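Local coordinates for hypothetical protein (PDB 4M8R) that is of unknown function but probably pairs an N-terminal Ig-like domain with a WD40-like beta-propeller domain, at residues Q159-L167 / P176-G184. Sequence-based numbering, arbitrary orientation.
Sequences QKTYGLCGL and PFFLDFCTG
Backbone hydrogen bonds tie Leu164 to Leu179 and Gly166 to Phe177 in both directions, making 163-167 and 176-180 the antiparallel arms of a hairpin. Among them, Leu179 N to Leu164 O is short at 2.7 Å, with an N-H...O angle of 166°. Phe181 N donates to Tyr162 O (3.1 Å), one bond that continues the pairing a residue past the strand ends. There Asp180 OD1 accepts from Cys182 N in an Asx turn, while Asp180 OD2 forms a salt bridge with Arg84.

Aromatic contacts crowd this same end. Phe181 CB sits over one face of the Tyr162 ring, 3.7 Å from its centroid, and the Phe181 ring turns its edge to that face, the planes at 75°. With CG anti to the carbonyl carbon (chi1 -74°), the Phe181 ring swings over Gly163, whose CA lies above its face, and Phe181 CZ reaches Leu164 CG at 3.5 Å. Were Phe181 replaced by an alanine, Gly163 CA would probably lose its aromatic cover and Leu164 its ring neighbour.

On the sheet face shared by Cys165 and Phe178, sulfur meets ring edge: Cys165 SG lies 3.8 Å from Phe178 CD1. The ring's far end, CZ, approaches Thr161 O.

As an example of how backbone pairing and side-chain packing divide the work, the backbone bonds fix the register of two inner strands of a four-stranded antiparallel sheet, consistent with a propeller blade, while aromatic groups pack the end where strands give way to loop.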
loop_
_atom_site.group_PDB
_atom_site.type_symbol
_atom_site.label_atom_id
_atom_site.label_comp_id
_atom_site.label_asym_id
_atom_site.label_seq_id
_atom_site.Cartn_x
_atom_site.Cartn_y
_atom_site.Cartn_z
ATOM N N GLN A 159 17.020 2.931 7.575
ATOM C CA GLN A 159 15.906 3.486 8.325
ATOM C C GLN A 159 15.143 2.404 9.093
ATOM O O GLN A 159 14.938 1.299 8.592
ATOM C CB GLN A 159 14.962 4.284 7.420
ATOM C CG GLN A 159 14.324 3.499 6.283
ATOM C CD GLN A 159 13.166 4.238 5.622
ATOM O OE1 GLN A 159 12.810 5.354 6.018
ATOM N NE2 GLN A 159 12.566 3.611 4.610
ATOM N N LYS A 160 14.759 2.743 10.323
ATOM C CA LYS A 160 13.958 1.892 11.220
ATOM C C LYS A 160 14.715 0.765 11.909
ATOM O O LYS A 160 14.127 0.052 12.709
ATOM C CB LYS A 160 12.715 1.333 10.519
ATOM C CG LYS A 160 11.820 2.397 9.910
ATOM C CD LYS A 160 10.616 1.766 9.241
ATOM C CE LYS A 160 9.702 2.823 8.652
ATOM N NZ LYS A 160 8.595 2.191 7.882
ATOM N N THR A 161 16.001 0.601 11.629
ATOM C CA THR A 161 16.782 -0.460 12.267
ATOM C C THR A 161 17.252 -0.106 13.672
ATOM O O THR A 161 17.622 -0.993 14.437
ATOM C CB THR A 161 18.011 -0.837 11.424
ATOM O OG1 THR A 161 18.824 0.321 11.208
ATOM C CG2 THR A 161 17.569 -1.411 10.094
ATOM N N TYR A 162 17.222 1.180 14.008
ATOM C CA TYR A 162 17.707 1.690 15.303
ATOM C C TYR A 162 19.098 1.148 15.617
ATOM O O TYR A 162 19.324 0.506 16.646
ATOM C CB TYR A 162 16.714 1.407 16.449
ATOM C CG TYR A 162 16.939 2.283 17.671
ATOM C CD1 TYR A 162 16.872 3.673 17.580
ATOM C CD2 TYR A 162 17.194 1.726 18.921
ATOM C CE1 TYR A 162 17.070 4.480 18.689
ATOM C CE2 TYR A 162 17.393 2.527 20.040
ATOM C CZ TYR A 162 17.330 3.904 19.917
ATOM O OH TYR A 162 17.523 4.705 21.021
ATOM N N GLY A 163 20.013 1.425 14.695
ATOM C CA GLY A 163 21.415 1.088 14.848
ATOM C C GLY A 163 22.188 1.560 13.632
ATOM O O GLY A 163 21.604 2.140 12.711
ATOM N N LEU A 164 23.495 1.303 13.621
ATOM C CA LEU A 164 24.373 1.815 12.572
ATOM C C LEU A 164 25.125 0.708 11.869
ATOM O O LEU A 164 25.628 -0.214 12.507
ATOM C CB LEU A 164 25.382 2.797 13.156
ATOM C CG LEU A 164 24.802 4.015 13.869
ATOM C CD1 LEU A 164 25.901 4.801 14.568
ATOM C CD2 LEU A 164 24.040 4.902 12.898
ATOM N N CYS A 165 25.195 0.814 10.545
ATOM C CA CYS A 165 26.006 -0.076 9.734
ATOM C C CYS A 165 27.298 0.642 9.360
ATOM O O CYS A 165 27.316 1.859 9.211
ATOM C CB CYS A 165 25.247 -0.491 8.472
ATOM S SG CYS A 165 23.727 -1.423 8.800
ATOM N N GLY A 166 28.374 -0.120 9.215
ATOM C CA GLY A 166 29.663 0.435 8.803
ATOM C C GLY A 166 30.684 -0.666 8.584
ATOM O O GLY A 166 30.374 -1.844 8.752
ATOM N N LEU A 167 31.900 -0.283 8.212
ATOM C CA LEU A 167 32.968 -1.240 7.946
ATOM C C LEU A 167 33.986 -1.259 9.075
ATOM O O LEU A 167 34.302 -0.215 9.648
ATOM C CB LEU A 167 33.676 -0.889 6.642
ATOM C CG LEU A 167 32.790 -0.825 5.401
ATOM C CD1 LEU A 167 33.610 -0.375 4.201
ATOM C CD2 LEU A 167 32.134 -2.170 5.136
ATOM N N PRO A 176 31.325 -5.684 6.832
ATOM C CA PRO A 176 30.217 -4.899 7.352
ATOM C C PRO A 176 29.703 -5.403 8.699
ATOM O O PRO A 176 29.556 -6.615 8.894
ATOM C CB PRO A 176 29.143 -5.058 6.278
ATOM C CG PRO A 176 29.430 -6.376 5.665
ATOM C CD PRO A 176 30.917 -6.530 5.699
ATOM N N PHE A 177 29.427 -4.459 9.598
ATOM C CA PHE A 177 28.832 -4.739 10.902
ATOM C C PHE A 177 27.652 -3.827 11.182
ATOM O O PHE A 177 27.587 -2.714 10.671
ATOM C CB PHE A 177 29.865 -4.528 11.998
ATOM C CG PHE A 177 30.940 -5.559 12.006
ATOM C CD1 PHE A 177 30.791 -6.719 12.749
ATOM C CD2 PHE A 177 32.092 -5.377 11.263
ATOM C CE1 PHE A 177 31.781 -7.679 12.757
ATOM C CE2 PHE A 177 33.080 -6.334 11.263
ATOM C CZ PHE A 177 32.927 -7.486 12.013
ATOM N N PHE A 178 26.739 -4.309 12.020
ATOM C CA PHE A 178 25.626 -3.517 12.522
ATOM C C PHE A 178 25.782 -3.346 14.027
ATOM O O PHE A 178 25.894 -4.332 14.756
ATOM C CB PHE A 178 24.306 -4.225 12.216
ATOM C CG PHE A 178 23.096 -3.569 12.835
ATOM C CD1 PHE A 178 22.580 -2.393 12.308
ATOM C CD2 PHE A 178 22.460 -4.143 13.924
ATOM C CE1 PHE A 178 21.468 -1.793 12.868
ATOM C CE2 PHE A 178 21.342 -3.550 14.487
ATOM C CZ PHE A 178 20.844 -2.374 13.962
ATOM N N LEU A 179 25.826 -2.094 14.483
ATOM C CA LEU A 179 25.804 -1.789 15.909
ATOM C C LEU A 179 24.367 -1.524 16.329
ATOM O O LEU A 179 23.765 -0.572 15.859
ATOM C CB LEU A 179 26.661 -0.560 16.221
ATOM C CG LEU A 179 26.502 -0.024 17.647
ATOM C CD1 LEU A 179 26.975 -1.056 18.662
ATOM C CD2 LEU A 179 27.256 1.284 17.809
ATOM N N ASP A 180 23.842 -2.359 17.220
ATOM C CA ASP A 180 22.452 -2.271 17.669
ATOM C C ASP A 180 22.353 -1.301 18.841
ATOM O O ASP A 180 22.964 -1.530 19.879
ATOM C CB ASP A 180 21.959 -3.665 18.087
ATOM C CG ASP A 180 20.476 -3.698 18.453
ATOM O OD1 ASP A 180 19.932 -2.680 18.931
ATOM O OD2 ASP A 180 19.846 -4.763 18.265
ATOM N N PHE A 181 21.593 -0.222 18.676
ATOM C CA PHE A 181 21.449 0.777 19.744
ATOM C C PHE A 181 20.770 0.233 21.004
ATOM O O PHE A 181 21.079 0.680 22.101
ATOM C CB PHE A 181 20.668 2.016 19.272
ATOM C CG PHE A 181 21.443 2.945 18.360
ATOM C CD1 PHE A 181 22.812 3.135 18.495
ATOM C CD2 PHE A 181 20.769 3.681 17.396
ATOM C CE1 PHE A 181 23.491 4.005 17.658
ATOM C CE2 PHE A 181 21.443 4.558 16.565
ATOM C CZ PHE A 181 22.806 4.720 16.696
ATOM N N CYS A 182 19.850 -0.718 20.847
ATOM C CA CYS A 182 19.153 -1.318 21.993
ATOM C C CYS A 182 20.097 -2.009 22.977
ATOM O O CYS A 182 19.935 -1.879 24.180
ATOM C CB CYS A 182 18.119 -2.345 21.529
ATOM S SG CYS A 182 16.790 -1.698 20.497
ATOM N N THR A 183 21.069 -2.754 22.451
ATOM C CA THR A 183 21.958 -3.584 23.269
ATOM C C THR A 183 23.408 -3.133 23.288
ATOM O O THR A 183 24.162 -3.537 24.163
ATOM C CB THR A 183 21.954 -5.036 22.766
ATOM O OG1 THR A 183 22.327 -5.066 21.381
ATOM C CG2 THR A 183 20.569 -5.652 22.935
ATOM N N GLY A 184 23.812 -2.311 22.323
ATOM C CA GLY A 184 25.218 -1.939 22.172
ATOM C C GLY A 184 26.078 -3.067 21.617
ATOM O O GLY A 184 27.306 -2.970 21.619
#